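PDB 4YWF: AbyA5 from Verrucosispora maris, which catalyses acetate elimination in spirotetronate and spirotetramate biosynthesis, acting as a lyase built on an esterase-like alpha/beta-hydrolase scaffold. Local coordinates for residues D190-F195 against L224-S229; S219-L224 against W282-Q287. The protein carries 4 engineered substitutions. One frame throughout, in Å; residues are numbered along the deposited sequence.

Interaction 1 of 2, residues D190-F195 against L224-S229; sequences DSAALF and LRAAPS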
ATOM      1  N   ASP A 190      -2.725   7.959 -15.042  1.00 39.57           N
ATOM      2  CA  ASP A 190      -2.895   9.207 -14.300  1.00 40.11           C
ATOM      3  C   ASP A 190      -3.041   9.018 -12.776  1.00 35.79           C
ATOM      4  O   ASP A 190      -3.154   9.987 -12.017  1.00 36.60           O
ATOM      5  CB  ASP A 190      -4.107   9.969 -14.826  1.00 41.74           C
ATOM      6  CG  ASP A 190      -3.867  10.559 -16.224  1.00 49.00           C
ATOM      7  OD1 ASP A 190      -2.689  10.743 -16.583  1.00 49.27           O
ATOM      8  OD2 ASP A 190      -4.859  10.821 -16.976  1.00 51.43           O
ATOM      9  N   SER A 191      -2.948   7.772 -12.357  1.00 34.09           N
ATOM     10  CA  SER A 191      -3.124   7.377 -10.949  1.00 33.50           C
ATOM     11  C   SER A 191      -2.151   8.050  -9.995  1.00 33.21           C
ATOM     12  O   SER A 191      -2.485   8.183  -8.849  1.00 27.82           O
ATOM     13  CB  SER A 191      -2.973   5.860 -10.816  1.00 31.29           C
ATOM     14  OG  SER A 191      -4.117   5.185 -11.322  1.00 29.25           O
ATOM     15  N   ALA A 192      -0.962   8.474 -10.468  1.00 31.58           N
ATOM     16  CA  ALA A 192       0.013   9.192  -9.640  1.00 31.90           C
ATOM     17  C   ALA A 192      -0.492  10.521  -9.026  1.00 31.23           C
ATOM     18  O   ALA A 192       0.112  11.048  -8.097  1.00 28.00           O
ATOM     19  CB  ALA A 192       1.262   9.458 -10.436  1.00 33.79           C
ATOM     20  N   ALA A 193      -1.596  11.068  -9.548  1.00 31.29           N
ATOM     21  CA  ALA A 193      -2.209  12.258  -9.003  1.00 28.40           C
ATOM     22  C   ALA A 193      -2.817  12.058  -7.589  1.00 30.10           C
ATOM     23  O   ALA A 193      -3.136  13.027  -6.885  1.00 35.53           O
ATOM     24  CB  ALA A 193      -3.288  12.786  -9.969  1.00 29.17           C
ATOM     25  N   LEU A 194      -2.942  10.812  -7.165  1.00 27.84           N
ATOM     26  CA  LEU A 194      -3.700  10.478  -5.975  1.00 29.10           C
ATOM     27  C   LEU A 194      -3.118  11.143  -4.737  1.00 27.66           C
ATOM     28  O   LEU A 194      -3.856  11.613  -3.881  1.00 26.46           O
ATOM     29  CB  LEU A 194      -3.778   8.955  -5.807  1.00 31.02           C
ATOM     30  CG  LEU A 194      -4.293   8.460  -4.446  1.00 34.40           C
ATOM     31  CD1 LEU A 194      -5.762   8.831  -4.321  1.00 35.89           C
ATOM     32  CD2 LEU A 194      -4.033   6.973  -4.347  1.00 37.25           C
ATOM     33  N   PHE A 195      -1.793  11.220  -4.655  1.00 28.71           N
ATOM     34  CA  PHE A 195      -1.192  11.749  -3.476  1.00 26.57           C
ATOM     35  C   PHE A 195      -1.612  13.208  -3.356  1.00 27.36           C
ATOM     36  O   PHE A 195      -1.976  13.637  -2.277  1.00 22.70           O
ATOM     37  CB  PHE A 195       0.349  11.627  -3.448  1.00 27.10           C
ATOM     38  CG  PHE A 195       0.862  10.244  -3.736  1.00 27.30           C
ATOM     39  CD1 PHE A 195       0.967   9.303  -2.739  1.00 28.10           C
ATOM     40  CD2 PHE A 195       1.265   9.889  -5.026  1.00 28.65           C
ATOM     41  CE1 PHE A 195       1.407   8.017  -3.028  1.00 28.08           C
ATOM     42  CE2 PHE A 195       1.724   8.609  -5.311  1.00 27.04           C
ATOM     43  CZ  PHE A 195       1.814   7.693  -4.318  1.00 27.74           C
ATOM     44  N   LEU A 224       7.059   7.718  -7.090  1.00 21.81           N
ATOM     45  CA  LEU A 224       8.228   8.136  -7.847  1.00 22.96           C
ATOM     46  C   LEU A 224       7.872   8.830  -9.175  1.00 24.10           C
ATOM     47  O   LEU A 224       8.617   9.749  -9.626  1.00 25.05           O
ATOM     48  CB  LEU A 224       9.142   6.959  -8.158  1.00 25.94           C
ATOM     49  CG  LEU A 224       9.934   6.314  -7.032  1.00 26.09           C
ATOM     50  CD1 LEU A 224      10.330   4.905  -7.443  1.00 26.91           C
ATOM     51  CD2 LEU A 224      11.142   7.183  -6.642  1.00 24.98           C
ATOM     52  N   ARG A 225       6.765   8.421  -9.762  1.00 24.99           N
ATOM     53  CA  ARG A 225       6.230   9.027 -10.979  1.00 26.37           C
ATOM     54  C   ARG A 225       5.669  10.402 -10.639  1.00 28.96           C
ATOM     55  O   ARG A 225       5.856  11.344 -11.414  1.00 26.34           O
ATOM     56  CB  ARG A 225       5.132   8.096 -11.575  1.00 30.22           C
ATOM     57  CG  ARG A 225       4.140   8.779 -12.510  1.00 34.97           C
ATOM     58  CD  ARG A 225       4.792   8.976 -13.870  1.00 38.86           C
ATOM     59  NE  ARG A 225       5.158   7.682 -14.479  1.00 43.88           N
ATOM     60  CZ  ARG A 225       6.181   7.480 -15.332  1.00 45.62           C
ATOM     61  NH1 ARG A 225       7.011   8.483 -15.680  1.00 43.10           N
ATOM     62  NH2 ARG A 225       6.404   6.267 -15.819  1.00 41.37           N
ATOM     63  N   ALA A 226       5.066  10.560  -9.453  1.00 26.07           N
ATOM     64  CA  ALA A 226       4.475  11.861  -9.071  1.00 25.14           C
ATOM     65  C   ALA A 226       5.524  12.884  -8.718  1.00 27.75           C
ATOM     66  O   ALA A 226       5.346  14.070  -9.018  1.00 27.12           O
ATOM     67  CB  ALA A 226       3.529  11.746  -7.887  1.00 26.24           C
ATOM     68  N   ALA A 227       6.586  12.433  -8.030  1.00 25.64           N
ATOM     69  CA  ALA A 227       7.469  13.322  -7.325  1.00 25.07           C
ATOM     70  C   ALA A 227       7.990  14.481  -8.175  1.00 27.98           C
ATOM     71  O   ALA A 227       8.032  15.615  -7.681  1.00 26.84           O
ATOM     72  CB  ALA A 227       8.664  12.546  -6.757  1.00 26.62           C
ATOM     73  N   PRO A 228       8.387  14.216  -9.419  1.00 26.02           N
ATOM     74  CA  PRO A 228       9.013  15.389 -10.094  1.00 31.12           C
ATOM     75  C   PRO A 228       8.039  16.552 -10.368  1.00 34.46           C
ATOM     76  O   PRO A 228       8.474  17.696 -10.358  1.00 43.95           O
ATOM     77  CB  PRO A 228       9.611  14.794 -11.374  1.00 29.77           C
ATOM     78  CG  PRO A 228       9.784  13.317 -11.071  1.00 31.22           C
ATOM     79  CD  PRO A 228       8.643  12.959 -10.146  1.00 28.31           C
ATOM     80  N   SER A 229       6.752  16.275 -10.512  1.00 36.82           N
ATOM     81  CA  SER A 229       5.695  17.305 -10.635  1.00 40.24           C
ATOM     82  C   SER A 229       4.814  17.570  -9.384  1.00 40.82           C
ATOM     83  O   SER A 229       3.712  18.115  -9.493  1.00 41.73           O
ATOM     84  CB  SER A 229       4.791  16.891 -11.783  1.00 41.74           C
ATOM     85  OG  SER A 229       4.644  15.490 -11.793  1.00 50.32           O
TER
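Ala192 and Ala226 form the centre of this contact, where the turn leading into helix 194-201 meets helix 218-226 through small side chains. Their CB atoms lie 4.1 Å apart. The ring of Phe195 extends the apolar patch, with its CD2 4.1 Å from Ala226 CB. The stem of Arg225 adds a further apolar touch. Arg225 CG, anti to the backbone N (chi1 158°), lies 3.6 Å from Ala192 CB. The chain then bends at chi2 and chi3, and the guanidinium reaches Asp288 in a salt bridge. The methyl of Ala226 also rests against a backbone carbonyl, with Ala226 CB 3.5 Å from Ala192 O. The polar bonds here are local. Ser229 OG bonds to Ala226 O at 3.2 Å, from above the carbonyl plane. Ser229 N adds a weak bond to the same oxygen. The contact joins the turn before helix 194-201, and the first residues of that helix, to the C-terminal part of helix 218-226 in the alpha/beta-hydrolase fold. Across it the chemistry is van der Waals alone. The small alanine side chains let Ala192 CA and Ala226 CA come within 5.2 Å, so the fit rests on shape and not on polar bonds.

Interaction 2 of 2, residues S219-L224 against W282-Q287; sequences SGHLAL and WALTPQ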
ATOM      1  N   SER A 219       2.585   1.179  -5.141  1.00 23.47           N
ATOM      2  CA  SER A 219       2.276   2.564  -4.909  1.00 23.30           C
ATOM      3  C   SER A 219       3.593   3.354  -4.880  1.00 21.68           C
ATOM      4  O   SER A 219       3.589   4.538  -5.053  1.00 20.34           O
ATOM      5  CB  SER A 219       1.447   2.794  -3.628  1.00 25.79           C
ATOM      6  OG  SER A 219       2.201   2.648  -2.416  1.00 23.35           O
ATOM      7  N   GLY A 220       4.695   2.691  -4.610  1.00 20.83           N
ATOM      8  CA  GLY A 220       5.955   3.331  -4.654  1.00 22.22           C
ATOM      9  C   GLY A 220       6.339   3.796  -6.054  1.00 21.52           C
ATOM     10  O   GLY A 220       6.946   4.858  -6.226  1.00 22.00           O
ATOM     11  N   HIS A 221       5.941   3.034  -7.049  1.00 22.88           N
ATOM     12  CA  HIS A 221       6.123   3.449  -8.429  1.00 23.04           C
ATOM     13  C   HIS A 221       5.275   4.745  -8.685  1.00 23.40           C
ATOM     14  O   HIS A 221       5.693   5.665  -9.387  1.00 20.95           O
ATOM     15  CB  HIS A 221       5.694   2.317  -9.336  1.00 25.32           C
ATOM     16  CG  HIS A 221       5.552   2.727 -10.767  1.00 23.83           C
ATOM     17  ND1 HIS A 221       4.346   3.037 -11.320  1.00 23.83           N
ATOM     18  CD2 HIS A 221       6.464   2.808 -11.766  1.00 24.72           C
ATOM     19  CE1 HIS A 221       4.515   3.334 -12.595  1.00 27.52           C
ATOM     20  NE2 HIS A 221       5.799   3.200 -12.890  1.00 25.87           N
ATOM     21  N   LEU A 222       4.093   4.836  -8.079  1.00 22.40           N
ATOM     22  CA  LEU A 222       3.256   5.990  -8.284  1.00 22.82           C
ATOM     23  C   LEU A 222       3.842   7.219  -7.646  1.00 24.62           C
ATOM     24  O   LEU A 222       3.778   8.360  -8.237  1.00 26.86           O
ATOM     25  CB  LEU A 222       1.874   5.774  -7.723  1.00 24.28           C
ATOM     26  CG  LEU A 222       0.985   4.715  -8.424  1.00 27.51           C
ATOM     27  CD1 LEU A 222      -0.356   4.676  -7.675  1.00 27.28           C
ATOM     28  CD2 LEU A 222       0.828   5.043  -9.929  1.00 25.97           C
ATOM     29  N   ALA A 223       4.400   7.026  -6.447  1.00 21.85           N
ATOM     30  CA  ALA A 223       5.051   8.130  -5.775  1.00 22.80           C
ATOM     31  C   ALA A 223       6.227   8.635  -6.610  1.00 23.34           C
ATOM     32  O   ALA A 223       6.435   9.869  -6.758  1.00 22.75           O
ATOM     33  CB  ALA A 223       5.520   7.695  -4.389  1.00 21.69           C
ATOM     34  N   LEU A 224       7.059   7.718  -7.090  1.00 21.81           N
ATOM     35  CA  LEU A 224       8.228   8.136  -7.847  1.00 22.96           C
ATOM     36  C   LEU A 224       7.872   8.830  -9.175  1.00 24.10           C
ATOM     37  O   LEU A 224       8.617   9.749  -9.626  1.00 25.05           O
ATOM     38  CB  LEU A 224       9.142   6.959  -8.158  1.00 25.94           C
ATOM     39  CG  LEU A 224       9.934   6.314  -7.032  1.00 26.09           C
ATOM     40  CD1 LEU A 224      10.330   4.905  -7.443  1.00 26.91           C
ATOM     41  CD2 LEU A 224      11.142   7.183  -6.642  1.00 24.98           C
ATOM     42  N   TRP A 282       4.557   2.495 -18.773  1.00 37.28           N
ATOM     43  CA  TRP A 282       4.608   3.029 -17.401  1.00 31.98           C
ATOM     44  C   TRP A 282       5.997   3.009 -16.807  1.00 30.19           C
ATOM     45  O   TRP A 282       6.206   3.515 -15.689  1.00 28.90           O
ATOM     46  CB  TRP A 282       3.664   2.217 -16.505  1.00 34.96           C
ATOM     47  CG  TRP A 282       2.222   2.364 -16.846  1.00 35.29           C
ATOM     48  CD1 TRP A 282       1.650   3.017 -17.973  1.00 38.94           C
ATOM     49  CD2 TRP A 282       1.133   1.846 -16.093  1.00 32.64           C
ATOM     50  NE1 TRP A 282       0.269   2.923 -17.902  1.00 38.64           N
ATOM     51  CE2 TRP A 282      -0.071   2.217 -16.766  1.00 34.53           C
ATOM     52  CE3 TRP A 282       1.050   1.155 -14.880  1.00 35.63           C
ATOM     53  CZ2 TRP A 282      -1.331   1.881 -16.268  1.00 36.23           C
ATOM     54  CZ3 TRP A 282      -0.217   0.808 -14.387  1.00 38.05           C
ATOM     55  CH2 TRP A 282      -1.377   1.164 -15.076  1.00 33.79           C
ATOM     56  N   ALA A 283       6.954   2.418 -17.507  1.00 28.45           N
ATOM     57  CA  ALA A 283       8.304   2.331 -16.983  1.00 30.71           C
ATOM     58  C   ALA A 283       8.845   3.714 -16.610  1.00 28.54           C
ATOM     59  O   ALA A 283       8.631   4.683 -17.319  1.00 29.39           O
ATOM     60  CB  ALA A 283       9.210   1.708 -18.002  1.00 32.58           C
ATOM     61  N   LEU A 284       9.510   3.798 -15.471  1.00 30.47           N
ATOM     62  CA  LEU A 284      10.354   4.933 -15.140  1.00 27.63           C
ATOM     63  C   LEU A 284      11.707   4.864 -15.889  1.00 29.95           C
ATOM     64  O   LEU A 284      12.495   3.887 -15.764  1.00 28.65           O
ATOM     65  CB  LEU A 284      10.580   5.020 -13.635  1.00 30.31           C
ATOM     66  CG  LEU A 284       9.311   5.169 -12.784  1.00 30.22           C
ATOM     67  CD1 LEU A 284       9.591   4.846 -11.344  1.00 28.63           C
ATOM     68  CD2 LEU A 284       8.774   6.584 -12.904  1.00 30.09           C
ATOM     69  N   THR A 285      11.960   5.915 -16.656  1.00 26.97           N
ATOM     70  CA  THR A 285      13.221   6.084 -17.385  1.00 32.45           C
ATOM     71  C   THR A 285      14.367   6.738 -16.546  1.00 32.24           C
ATOM     72  O   THR A 285      14.113   7.456 -15.540  1.00 27.95           O
ATOM     73  CB  THR A 285      13.019   7.013 -18.605  1.00 30.09           C
ATOM     74  OG1 THR A 285      12.774   8.333 -18.136  1.00 30.23           O
ATOM     75  CG2 THR A 285      11.819   6.557 -19.447  1.00 32.79           C
ATOM     76  N   PRO A 286      15.627   6.581 -17.016  1.00 32.54           N
ATOM     77  CA  PRO A 286      16.760   7.242 -16.338  1.00 30.24           C
ATOM     78  C   PRO A 286      16.496   8.715 -16.040  1.00 29.34           C
ATOM     79  O   PRO A 286      16.779   9.166 -14.919  1.00 30.95           O
ATOM     80  CB  PRO A 286      17.900   7.119 -17.366  1.00 32.85           C
ATOM     81  CG  PRO A 286      17.590   5.822 -18.072  1.00 34.29           C
ATOM     82  CD  PRO A 286      16.075   5.822 -18.209  1.00 35.44           C
ATOM     83  N   GLN A 287      15.889   9.431 -16.990  1.00 26.80           N
ATOM     84  CA  GLN A 287      15.492  10.856 -16.773  1.00 30.79           C
ATOM     85  C   GLN A 287      14.367  11.039 -15.789  1.00 28.27           C
ATOM     86  O   GLN A 287      14.357  12.014 -15.057  1.00 31.65           O
ATOM     87  CB  GLN A 287      15.061  11.557 -18.058  1.00 29.79           C
TER
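The carbonyl oxygen of Trp282 takes a hydrogen bond from His221 NE2 at 2.8 Å. Arg225 NH2 approaches it too, in a weak bond at most, and also bonds weakly to Ala283 O. The N-H of His221 points fairly straight at the Trp282 oxygen, with an angle of 155°. The oxygen lies nearly in the imidazole plane, at the ring edge, while the donor nitrogen is tilted 34° from the carbonyl plane. His221 CG is anti to the backbone N (chi1 167°), and this carries the ring out from the helix to the 282-287 chain. Beside the bond, His221 CE1 comes 4.2 Å from Trp282 CB. The ring of Phe247 also meets the imidazole. Helix 218-226 follows strand 207-215 after a tight turn, consistent with the helix after the nucleophile elbow of alpha/beta-hydrolases. Here the loop before helix 286-290 packs over it. Leu284 CG and CD1 each lie 3.8 Å from His221 CD2, and Leu284 CD1 is also 3.8 Å from Leu224 CB. The Leu224 and Leu284 side chains cross at about a right angle. An alanine in place of His221 would remove the NE2 donor, probably leaving Trp282 O without its strong partner and opening a gap beside Leu284. Thr285 is the N-cap of helix 286-290, and Asp288 OD2 bonds back to Thr285 N.

Overall arrangement
From the N terminus, the chain first passes 190-195, which leads into helix 194-201. It then runs through strand 207-215 into helix 218-226. Interaction 1 closes this loop at the C-terminal part of that helix, with 28 residues between its segments. Interaction 2 opens on the same helix, at 219-224, and closes only at 282-287, after strand 233-239 and several short helices. The segments alternate, so the two loops cross rather than nest, and they share Leu224. The centres of interactions 1 and 2 are about 9 Å apart. Helix 218-226 connects the neighbouring parallel strands 207-215 and 233-239. It is tied to helix 194-201 by interaction 1 and to the loop before helix 286-290 by interaction 2.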